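Side-chain contact in aromatic-L-amino-acid decarboxylase (Catharanthus roseus, PDB 6EEW), which decarboxylates L-tryptophan to tryptamine and 5-hydroxy-L-tryptophan to serotonin as a pyridoxal phosphate-dependent homodimer: residues A24-F27 with R28-H32. Numbering follows the deposited sequence.
Sequences AEEF and RKQAH
The carboxylate of Glu25 lies at the edge of the Arg28 guanidinium, near its plane, the two flat groups only 16° apart. Arg28 grips it side-on: NE donates to Glu25 OE1 at 2.9 Å and NH2 to Glu25 OE2 at 2.9 Å, each oxygen being met on its syn side. The arginine chain runs out extended through CG and CD, then turns at chi3 (-51°), which brings NE and NH2 alongside the acid one turn back. On another side of the same helix, one face of the Phe27 ring carries the methyl of Ala31, whose CB sits 4.3 Å from Phe27 CE1, offset toward the rim. Glu26 and Gln30 form an i to i+4 pair with their planes nearly perpendicular, 82° apart; Gln30 NE2 reaches the anti side of Glu26 OE2 at 3.0 Å. Beneath these pairs run regular alpha-helical bonds, such as Gln30 N to Glu26 O at 2.9 Å. The first turns of helix 24-44 thus illustrate an i to i+3 salt bridge built into a dimer interface, for Arg28 also pairs with Asp36 and Asp40 of the second subunit. A leucine in place of Arg28 would probably leave Glu25 and both aspartates without their cationic mate. With NE and NH2 both engaged by Glu25, the turn of the guanidinium is probably fixed, and its positive charge is likely to offset acidic groups from two chains.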
ATOM      1  N   ALA A  24      15.567  -1.457  23.390  1.00 59.97           N
ATOM      2  CA  ALA A  24      14.785  -2.693  23.442  1.00 52.61           C
ATOM      3  C   ALA A  24      13.922  -2.788  24.706  1.00 60.82           C
ATOM      4  O   ALA A  24      12.769  -3.234  24.637  1.00 60.46           O
ATOM      5  CB  ALA A  24      15.712  -3.901  23.314  1.00 42.24           C
ATOM      6  N   GLU A  25      14.451  -2.381  25.869  1.00 56.95           N
ATOM      7  CA  GLU A  25      13.682  -2.562  27.105  1.00 60.90           C
ATOM      8  C   GLU A  25      12.576  -1.524  27.275  1.00 63.11           C
ATOM      9  O   GLU A  25      11.459  -1.865  27.702  1.00 69.21           O
ATOM     10  CB  GLU A  25      14.618  -2.572  28.315  1.00 57.72           C
ATOM     11  CG  GLU A  25      15.474  -3.833  28.346  1.00 67.51           C
ATOM     12  CD  GLU A  25      14.617  -5.107  28.195  1.00 75.25           C
ATOM     13  OE1 GLU A  25      13.500  -5.153  28.770  1.00 77.13           O
ATOM     14  OE2 GLU A  25      15.040  -6.043  27.473  1.00 73.46           O
ATOM     15  N   GLU A  26      12.837  -0.265  26.942  1.00 61.36           N
ATOM     16  CA  GLU A  26      11.737   0.691  26.926  1.00 66.55           C
ATOM     17  C   GLU A  26      10.682   0.274  25.915  1.00 57.78           C
ATOM     18  O   GLU A  26       9.478   0.419  26.165  1.00 58.33           O
ATOM     19  CB  GLU A  26      12.242   2.105  26.636  1.00 78.15           C
ATOM     20  CG  GLU A  26      11.150   3.167  26.776  1.00 88.31           C
ATOM     21  CD  GLU A  26      10.639   3.321  28.207  1.00102.67           C
ATOM     22  OE1 GLU A  26      11.068   2.546  29.093  1.00107.46           O
ATOM     23  OE2 GLU A  26       9.791   4.212  28.444  1.00107.43           O
ATOM     24  N   PHE A  27      11.122  -0.214  24.751  1.00 52.67           N
ATOM     25  CA  PHE A  27      10.198  -0.755  23.761  1.00 56.28           C
ATOM     26  C   PHE A  27       9.328  -1.834  24.374  1.00 63.19           C
ATOM     27  O   PHE A  27       8.101  -1.823  24.232  1.00 69.00           O
ATOM     28  CB  PHE A  27      10.977  -1.309  22.565  1.00 51.36           C
ATOM     29  CG  PHE A  27      10.116  -1.970  21.539  1.00 56.99           C
ATOM     30  CD1 PHE A  27       9.826  -3.322  21.630  1.00 63.28           C
ATOM     31  CD2 PHE A  27       9.587  -1.249  20.484  1.00 57.11           C
ATOM     32  CE1 PHE A  27       9.028  -3.936  20.698  1.00 62.08           C
ATOM     33  CE2 PHE A  27       8.791  -1.860  19.544  1.00 55.10           C
ATOM     34  CZ  PHE A  27       8.509  -3.203  19.651  1.00 61.63           C
ATOM     35  N   ARG A  28       9.958  -2.801  25.040  1.00 63.17           N
ATOM     36  CA  ARG A  28       9.218  -3.892  25.650  1.00 61.87           C
ATOM     37  C   ARG A  28       8.145  -3.338  26.573  1.00 64.28           C
ATOM     38  O   ARG A  28       6.972  -3.727  26.498  1.00 68.19           O
ATOM     39  CB  ARG A  28      10.193  -4.805  26.400  1.00 62.58           C
ATOM     40  CG  ARG A  28       9.602  -6.112  26.904  1.00 61.13           C
ATOM     41  CD  ARG A  28      10.578  -6.846  27.837  1.00 59.03           C
ATOM     42  NE  ARG A  28      11.906  -6.982  27.239  1.00 58.77           N
ATOM     43  CZ  ARG A  28      12.245  -7.910  26.342  1.00 55.82           C
ATOM     44  NH1 ARG A  28      11.356  -8.793  25.913  1.00 57.41           N
ATOM     45  NH2 ARG A  28      13.475  -7.942  25.855  1.00 48.48           N
ATOM     46  N   LYS A  29       8.530  -2.394  27.432  1.00 64.85           N
ATOM     47  CA  LYS A  29       7.593  -1.805  28.386  1.00 67.33           C
ATOM     48  C   LYS A  29       6.396  -1.173  27.675  1.00 64.78           C
ATOM     49  O   LYS A  29       5.232  -1.537  27.915  1.00 70.40           O
ATOM     50  CB  LYS A  29       8.334  -0.756  29.219  1.00 67.36           C
ATOM     51  CG  LYS A  29       7.517  -0.053  30.284  1.00 73.76           C
ATOM     52  CD  LYS A  29       8.417   0.852  31.131  1.00 76.29           C
ATOM     53  CE  LYS A  29       7.714   1.355  32.387  1.00 78.06           C
ATOM     54  NZ  LYS A  29       8.655   2.056  33.310  1.00 77.70           N
ATOM     55  N   GLN A  30       6.674  -0.234  26.771  1.00 59.83           N
ATOM     56  CA  GLN A  30       5.598   0.511  26.129  1.00 62.05           C
ATOM     57  C   GLN A  30       4.708  -0.407  25.299  1.00 59.24           C
ATOM     58  O   GLN A  30       3.476  -0.265  25.301  1.00 56.01           O
ATOM     59  CB  GLN A  30       6.184   1.630  25.274  1.00 64.06           C
ATOM     60  CG  GLN A  30       7.066   2.592  26.062  1.00 70.78           C
ATOM     61  CD  GLN A  30       7.679   3.679  25.192  1.00 84.02           C
ATOM     62  OE1 GLN A  30       7.420   3.749  23.988  1.00 90.61           O
ATOM     63  NE2 GLN A  30       8.510   4.528  25.796  1.00 87.73           N
ATOM     64  N   ALA A  31       5.309  -1.365  24.590  1.00 51.69           N
ATOM     65  CA  ALA A  31       4.514  -2.266  23.767  1.00 46.78           C
ATOM     66  C   ALA A  31       3.619  -3.155  24.629  1.00 49.87           C
ATOM     67  O   ALA A  31       2.458  -3.388  24.279  1.00 50.73           O
ATOM     68  CB  ALA A  31       5.422  -3.103  22.866  1.00 36.89           C
ATOM     69  N   HIS A  32       4.125  -3.660  25.758  1.00 54.05           N
ATOM     70  CA  HIS A  32       3.242  -4.410  26.647  1.00 57.45           C
ATOM     71  C   HIS A  32       2.053  -3.551  27.062  1.00 59.96           C
ATOM     72  O   HIS A  32       0.899  -4.023  27.101  1.00 64.32           O
ATOM     73  CB  HIS A  32       3.999  -4.892  27.888  1.00 55.35           C
ATOM     74  CG  HIS A  32       4.856  -6.099  27.659  1.00 48.92           C
ATOM     75  ND1 HIS A  32       4.450  -7.166  26.891  1.00 46.75           N
ATOM     76  CD2 HIS A  32       6.078  -6.431  28.142  1.00 49.56           C
ATOM     77  CE1 HIS A  32       5.400  -8.085  26.875  1.00 45.67           C
ATOM     78  NE2 HIS A  32       6.400  -7.665  27.627  1.00 46.18           N
TER